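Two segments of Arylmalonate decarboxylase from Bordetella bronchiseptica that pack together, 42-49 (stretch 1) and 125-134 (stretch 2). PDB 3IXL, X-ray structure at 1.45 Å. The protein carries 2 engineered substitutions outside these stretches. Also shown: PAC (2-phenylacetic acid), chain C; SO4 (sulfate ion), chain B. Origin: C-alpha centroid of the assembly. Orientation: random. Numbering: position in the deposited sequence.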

ATOM      1  N   SER A  42     -16.210   0.414   5.056  1.00 11.50           N
ATOM      2  CA  SER A  42     -16.204   0.727   3.638  1.00 10.90           C
ATOM      3  C   SER A  42     -14.952   1.535   3.344  1.00 10.08           C
ATOM      4  O   SER A  42     -14.425   2.232   4.224  1.00  9.83           O
ATOM      5  CB  SER A  42     -17.444   1.531   3.252  1.00 11.43           C
ATOM      6  OG  SER A  42     -17.425   2.796   3.882  1.00 13.46           O
ATOM      7  N   VAL A  43     -14.491   1.450   2.101  1.00  8.74           N
ATOM      8  CA  VAL A  43     -13.306   2.175   1.668  1.00  8.34           C
ATOM      9  C   VAL A  43     -13.780   3.556   1.202  1.00  8.48           C
ATOM     10  O   VAL A  43     -13.822   3.860   0.016  1.00  8.16           O
ATOM     11  CB  VAL A  43     -12.516   1.369   0.593  1.00  8.36           C
ATOM     12  CG1 VAL A  43     -11.207   2.052   0.259  1.00  9.11           C
ATOM     13  CG2 VAL A  43     -12.272  -0.078   1.078  1.00  8.77           C
ATOM     14  N   THR A  44     -14.177   4.370   2.179  1.00  8.60           N
ATOM     15  CA  THR A  44     -14.679   5.719   1.960  1.00  9.25           C
ATOM     16  C   THR A  44     -14.234   6.549   3.165  1.00  9.31           C
ATOM     17  O   THR A  44     -14.020   5.988   4.239  1.00  9.04           O
ATOM     18  CB  THR A  44     -16.234   5.777   1.929  1.00  9.36           C
ATOM     19  OG1 THR A  44     -16.755   5.336   3.180  1.00  9.69           O
ATOM     20  CG2 THR A  44     -16.836   4.937   0.806  1.00 10.41           C
ATOM     21  N   PRO A  45     -14.128   7.886   3.001  1.00 10.18           N
ATOM     22  CA  PRO A  45     -13.860   8.772   4.145  1.00 10.61           C
ATOM     23  C   PRO A  45     -14.771   8.548   5.357  1.00 11.29           C
ATOM     24  O   PRO A  45     -14.282   8.536   6.489  1.00 11.74           O
ATOM     25  CB  PRO A  45     -14.035  10.170   3.541  1.00 10.73           C
ATOM     26  CG  PRO A  45     -13.596   9.975   2.113  1.00 11.51           C
ATOM     27  CD  PRO A  45     -14.154   8.637   1.729  1.00 10.21           C
ATOM     28  N   GLU A  46     -16.065   8.342   5.129  1.00 11.92           N
ATOM     29  CA  GLU A  46     -16.981   8.029   6.229  1.00 12.57           C
ATOM     30  C   GLU A  46     -16.545   6.753   6.947  1.00 11.77           C
ATOM     31  O   GLU A  46     -16.576   6.681   8.184  1.00 12.15           O
ATOM     32  CB  GLU A  46     -18.428   7.923   5.730  1.00 13.75           C
ATOM     33  CG  GLU A  46     -18.866   9.093   4.847  1.00 18.81           C
ATOM     34  CD  GLU A  46     -18.678   8.819   3.354  1.00 22.33           C
ATOM     35  OE1 GLU A  46     -17.618   9.189   2.784  1.00 21.57           O
ATOM     36  OE2 GLU A  46     -19.604   8.226   2.752  1.00 26.56           O
ATOM     37  N   GLY A  47     -16.114   5.754   6.178  1.00 10.77           N
ATOM     38  CA  GLY A  47     -15.590   4.528   6.764  1.00 10.15           C
ATOM     39  C   GLY A  47     -14.305   4.777   7.538  1.00  9.56           C
ATOM     40  O   GLY A  47     -14.144   4.293   8.662  1.00  9.96           O
ATOM     41  N   TYR A  48     -13.388   5.537   6.946  1.00  8.89           N
ATOM     42  CA  TYR A  48     -12.118   5.824   7.614  1.00  8.87           C
ATOM     43  C   TYR A  48     -12.340   6.525   8.948  1.00  9.23           C
ATOM     44  O   TYR A  48     -11.699   6.186   9.943  1.00  9.37           O
ATOM     45  CB  TYR A  48     -11.189   6.684   6.749  1.00  8.65           C
ATOM     46  CG  TYR A  48     -11.020   6.214   5.322  1.00  8.41           C
ATOM     47  CD1 TYR A  48     -10.929   4.854   5.007  1.00  7.55           C
ATOM     48  CD2 TYR A  48     -10.949   7.142   4.286  1.00  8.91           C
ATOM     49  CE1 TYR A  48     -10.791   4.440   3.675  1.00  7.78           C
ATOM     50  CE2 TYR A  48     -10.823   6.745   2.967  1.00  8.61           C
ATOM     51  CZ  TYR A  48     -10.751   5.394   2.667  1.00  8.62           C
ATOM     52  OH  TYR A  48     -10.629   5.020   1.348  1.00  9.56           O
ATOM     53  N   ASP A  49     -13.253   7.497   8.964  1.00  9.33           N
ATOM     54  CA  ASP A  49     -13.487   8.278  10.172  1.00  9.85           C
ATOM     55  C   ASP A  49     -13.905   7.385  11.344  1.00  9.86           C
ATOM     56  O   ASP A  49     -13.610   7.703  12.500  1.00 10.11           O
ATOM     57  CB  ASP A  49     -14.552   9.343   9.913  1.00  9.99           C
ATOM     58  CG  ASP A  49     -14.021  10.544   9.143  1.00 11.04           C
ATOM     59  OD1 ASP A  49     -12.795  10.667   8.909  1.00 12.62           O
ATOM     60  OD2 ASP A  49     -14.863  11.389   8.771  1.00 12.75           O
ATOM     61  N   ALA A 125      -8.618   1.034  -7.152  1.00  7.00           N
ATOM     62  CA  ALA A 125      -9.837   0.309  -6.865  1.00  7.12           C
ATOM     63  C   ALA A 125     -10.979   1.258  -6.501  1.00  7.79           C
ATOM     64  O   ALA A 125     -12.108   0.808  -6.368  1.00  8.04           O
ATOM     65  CB  ALA A 125      -9.597  -0.672  -5.725  1.00  8.27           C
ATOM     66  N   TYR A 126     -10.674   2.546  -6.335  1.00  6.95           N
ATOM     67  CA  TYR A 126     -11.538   3.449  -5.551  1.00  7.22           C
ATOM     68  C   TYR A 126     -12.604   4.216  -6.306  1.00  7.70           C
ATOM     69  O   TYR A 126     -12.576   4.314  -7.535  1.00  7.37           O
ATOM     70  CB  TYR A 126     -10.695   4.509  -4.844  1.00  6.98           C
ATOM     71  CG  TYR A 126      -9.439   4.054  -4.149  1.00  6.51           C
ATOM     72  CD1 TYR A 126      -8.210   4.627  -4.472  1.00  5.66           C
ATOM     73  CD2 TYR A 126      -9.486   3.112  -3.126  1.00  6.74           C
ATOM     74  CE1 TYR A 126      -7.049   4.249  -3.811  1.00  5.21           C
ATOM     75  CE2 TYR A 126      -8.324   2.719  -2.457  1.00  7.17           C
ATOM     76  CZ  TYR A 126      -7.114   3.304  -2.812  1.00  5.98           C
ATOM     77  OH  TYR A 126      -5.947   2.946  -2.159  1.00  7.38           O
ATOM     78  N   ILE A 127     -13.526   4.788  -5.526  1.00  7.68           N
ATOM     79  CA  ILE A 127     -14.435   5.838  -6.021  1.00  8.52           C
ATOM     80  C   ILE A 127     -13.700   7.186  -6.073  1.00  8.68           C
ATOM     81  O   ILE A 127     -12.649   7.357  -5.450  1.00  9.26           O
ATOM     82  CB  ILE A 127     -15.757   5.940  -5.204  1.00  8.39           C
ATOM     83  CG1 ILE A 127     -15.491   6.281  -3.732  1.00  9.52           C
ATOM     84  CG2 ILE A 127     -16.556   4.635  -5.334  1.00  9.58           C
ATOM     85  CD1 ILE A 127     -16.770   6.622  -2.927  1.00 10.25           C
ATOM     86  N   ASP A 128     -14.266   8.145  -6.798  1.00  9.15           N
ATOM     87  CA  ASP A 128     -13.519   9.343  -7.168  1.00 10.06           C
ATOM     88  C   ASP A 128     -13.154  10.317  -6.057  1.00  9.79           C
ATOM     89  O   ASP A 128     -12.137  11.002  -6.171  1.00 10.26           O
ATOM     90  CB  ASP A 128     -14.182  10.066  -8.345  1.00 10.89           C
ATOM     91  CG  ASP A 128     -13.880   9.402  -9.674  1.00 13.16           C
ATOM     92  OD1 ASP A 128     -12.933   8.573  -9.753  1.00 13.88           O
ATOM     93  OD2 ASP A 128     -14.588   9.709 -10.657  1.00 15.49           O
ATOM     94  N   ASP A 129     -13.935  10.374  -4.981  1.00  9.94           N
ATOM     95  CA  ASP A 129     -13.522  11.223  -3.855  1.00 10.45           C
ATOM     96  C   ASP A 129     -12.174  10.733  -3.340  1.00  9.88           C
ATOM     97  O   ASP A 129     -11.288  11.535  -3.047  1.00 10.42           O
ATOM     98  CB  ASP A 129     -14.558  11.229  -2.725  1.00 11.18           C
ATOM     99  CG  ASP A 129     -14.181  12.172  -1.572  1.00 13.42           C
ATOM    100  OD1 ASP A 129     -13.468  13.172  -1.796  1.00 19.12           O
ATOM    101  OD2 ASP A 129     -14.627  11.900  -0.443  1.00 19.63           O
ATOM    102  N   VAL A 130     -12.033   9.417  -3.231  1.00  8.81           N
ATOM    103  CA  VAL A 130     -10.780   8.832  -2.775  1.00  8.22           C
ATOM    104  C   VAL A 130      -9.670   9.028  -3.829  1.00  7.41           C
ATOM    105  O   VAL A 130      -8.537   9.356  -3.475  1.00  7.64           O
ATOM    106  CB  VAL A 130     -10.969   7.355  -2.381  1.00  8.23           C
ATOM    107  CG1 VAL A 130      -9.648   6.731  -1.938  1.00  7.64           C
ATOM    108  CG2 VAL A 130     -11.994   7.234  -1.249  1.00  9.50           C
ATOM    109  N   ASN A 131     -10.001   8.881  -5.120  1.00  7.45           N
ATOM    110  CA  ASN A 131      -9.024   9.137  -6.181  1.00  7.74           C
ATOM    111  C   ASN A 131      -8.497  10.568  -6.201  1.00  7.89           C
ATOM    112  O   ASN A 131      -7.308  10.789  -6.423  1.00  7.87           O
ATOM    113  CB  ASN A 131      -9.596   8.757  -7.548  1.00  7.69           C
ATOM    114  CG  ASN A 131      -9.858   7.278  -7.664  1.00  8.49           C
ATOM    115  OD1 ASN A 131      -9.084   6.471  -7.145  1.00  8.61           O
ATOM    116  ND2 ASN A 131     -10.958   6.905  -8.326  1.00  9.50           N
ATOM    117  N   GLU A 132      -9.387  11.530  -5.946  1.00  8.58           N
ATOM    118  CA  GLU A 132      -8.998  12.935  -5.874  1.00 10.23           C
ATOM    119  C   GLU A 132      -8.046  13.165  -4.710  1.00  8.80           C
ATOM    120  O   GLU A 132      -7.059  13.883  -4.844  1.00 10.07           O
ATOM    121  CB  GLU A 132     -10.227  13.834  -5.726  1.00 10.18           C
ATOM    122  CG  GLU A 132     -11.075  13.931  -6.981  1.00 13.51           C
ATOM    123  CD  GLU A 132     -12.290  14.837  -6.820  1.00 15.23           C
ATOM    124  OE1 GLU A 132     -13.060  14.964  -7.797  1.00 22.35           O
ATOM    125  OE2 GLU A 132     -12.478  15.429  -5.734  1.00 20.73           O
ATOM    126  N   ARG A 133      -8.339  12.534  -3.572  1.00  7.70           N
ATOM    127  CA  ARG A 133      -7.482  12.656  -2.395  1.00  7.64           C
ATOM    128  C   ARG A 133      -6.112  12.022  -2.628  1.00  7.48           C
ATOM    129  O   ARG A 133      -5.091  12.553  -2.187  1.00  8.19           O
ATOM    130  CB  ARG A 133      -8.167  12.045  -1.171  1.00  7.47           C
ATOM    131  CG  ARG A 133      -9.399  12.838  -0.712  1.00  7.99           C
ATOM    132  CD  ARG A 133     -10.248  12.024   0.245  1.00  7.90           C
ATOM    133  NE  ARG A 133     -11.557  12.619   0.530  1.00  9.20           N
ATOM    134  CZ  ARG A 133     -11.933  13.107   1.707  1.00  8.93           C
ATOM    135  NH1 ARG A 133     -11.108  13.107   2.748  1.00  9.52           N
ATOM    136  NH2 ARG A 133     -13.160  13.597   1.832  1.00 10.03           N
ATOM    137  N   LEU A 134      -6.083  10.900  -3.346  1.00  7.25           N
ATOM    138  CA  LEU A 134      -4.825  10.276  -3.720  1.00  7.36           C
ATOM    139  C   LEU A 134      -4.005  11.223  -4.592  1.00  7.49           C
ATOM    140  O   LEU A 134      -2.828  11.459  -4.312  1.00  7.90           O
ATOM    141  CB  LEU A 134      -5.076   8.951  -4.448  1.00  6.82           C
ATOM    142  CG  LEU A 134      -3.847   8.241  -5.033  1.00  6.91           C
ATOM    143  CD1 LEU A 134      -2.807   7.940  -3.973  1.00  7.25           C
ATOM    144  CD2 LEU A 134      -4.242   6.963  -5.767  1.00  7.13           C
TER
HETATM  145  C1  PAC C5000      -6.420   0.918   0.625  1.00  7.51           C
HETATM  146  C2  PAC C5000      -7.651   0.172   1.103  1.00 10.86           C
HETATM  147  C1' PAC C5000      -7.552  -1.258   1.594  1.00 10.30           C
HETATM  148  C2' PAC C5000      -8.703  -2.036   1.436  1.00 11.27           C
HETATM  149  C3' PAC C5000      -8.734  -3.363   1.860  1.00 11.25           C
HETATM  150  C4' PAC C5000      -7.605  -3.919   2.457  1.00 10.46           C
HETATM  151  C5' PAC C5000      -6.447  -3.149   2.617  1.00 11.27           C
HETATM  152  C6' PAC C5000      -6.415  -1.815   2.197  1.00  9.88           C
HETATM  153  O1  PAC C5000      -5.275   0.388   0.563  1.00  6.87           O
HETATM  154  O2  PAC C5000      -6.623   2.119   0.284  1.00  8.56           O
HETATM  155  S   SO4 B6000     -21.485   2.032   4.636  1.00 34.60           S
HETATM  156  O1  SO4 B6000     -21.332   0.835   3.806  1.00 35.71           O
HETATM  157  O2  SO4 B6000     -20.162   2.512   5.027  1.00 35.62           O
HETATM  158  O3  SO4 B6000     -22.168   3.077   3.873  1.00 33.96           O
HETATM  159  O4  SO4 B6000     -22.277   1.704   5.821  1.00 34.79           O
HETATM  160  O   HOH W   1     -13.286   3.520  -2.788  1.00  7.75           O

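No direct hydrogen bond joins these two stretches; the one polar link between them is a water. Water 1 donates to Val43 O at 2.9 Å and accepts from Ile127 N at 3.0 Å, so a carbonyl in the loop before one helix and an amide at the N-cap position of the other satisfy each other through a single molecule. The rest is close packing, mostly apolar but with Pro45 set against a charged pair; in all 297 Å² is buried, both sides summed.

The hub is Val130. Its CA-to-CB bond points at stretch 1, and with chi1 in t its CG2 sits in a pocket formed by several residues: 3.7 Å from Tyr48 OH, 3.9 Å from Pro45 CD and 4.0 Å from Val43 O. The Tyr48 ring meets it obliquely, Tyr48 CE2 lying 4.4 Å from Val130 CG2. A short branched side chain suits a place where the backbones come close, for Thr44 CA and Val130 CA are 6.9 Å apart. Beside this cluster, Val43 CG1 packs 3.9 Å from Tyr126 CD2, while the far end of the same tyrosine serves the ligand: Tyr126 OH donates to PAC O2 at 2.7 Å. Val43, Pro45, Tyr48, Tyr126 and Val130 are all buried.

Pro45 has the largest covered area, 69 Å². Proline fits the first turn of a helix, where its nitrogen has no hydrogen to offer and none is required, and here its ring is also the packing surface. Pro45 CG lies over one face of the Arg133 guanidinium, 3.6 Å from Arg133 CZ, and 3.4 Å from Asp129 OD2. These two charged residues are already paired along their own helix, one turn apart: Arg133 NE bonds to Asp129 OD1 at 3.1 Å in a salt bridge. Both are partly exposed, as suits charged side chains.

Thr44 does two jobs. Its OG1 accepts from Gly47 N at 3.1 Å, capping the helix, and donates to Ser42 OG at 2.7 Å; its methyl CG2 meets Ile127 CD1 at 4.1 Å. Although the CA-to-CB bond of Ile127 points sideways, chi1 in p brings CG1 nearer to stretch 1 and chi2 in t continues the chain to CD1. Gly47 touches nothing across the contact, but an ideal CB there would fall 2.1 Å from Ser42 O.

The helix axes lie at 75° and come no closer than 11.8 Å; side chains span that gap.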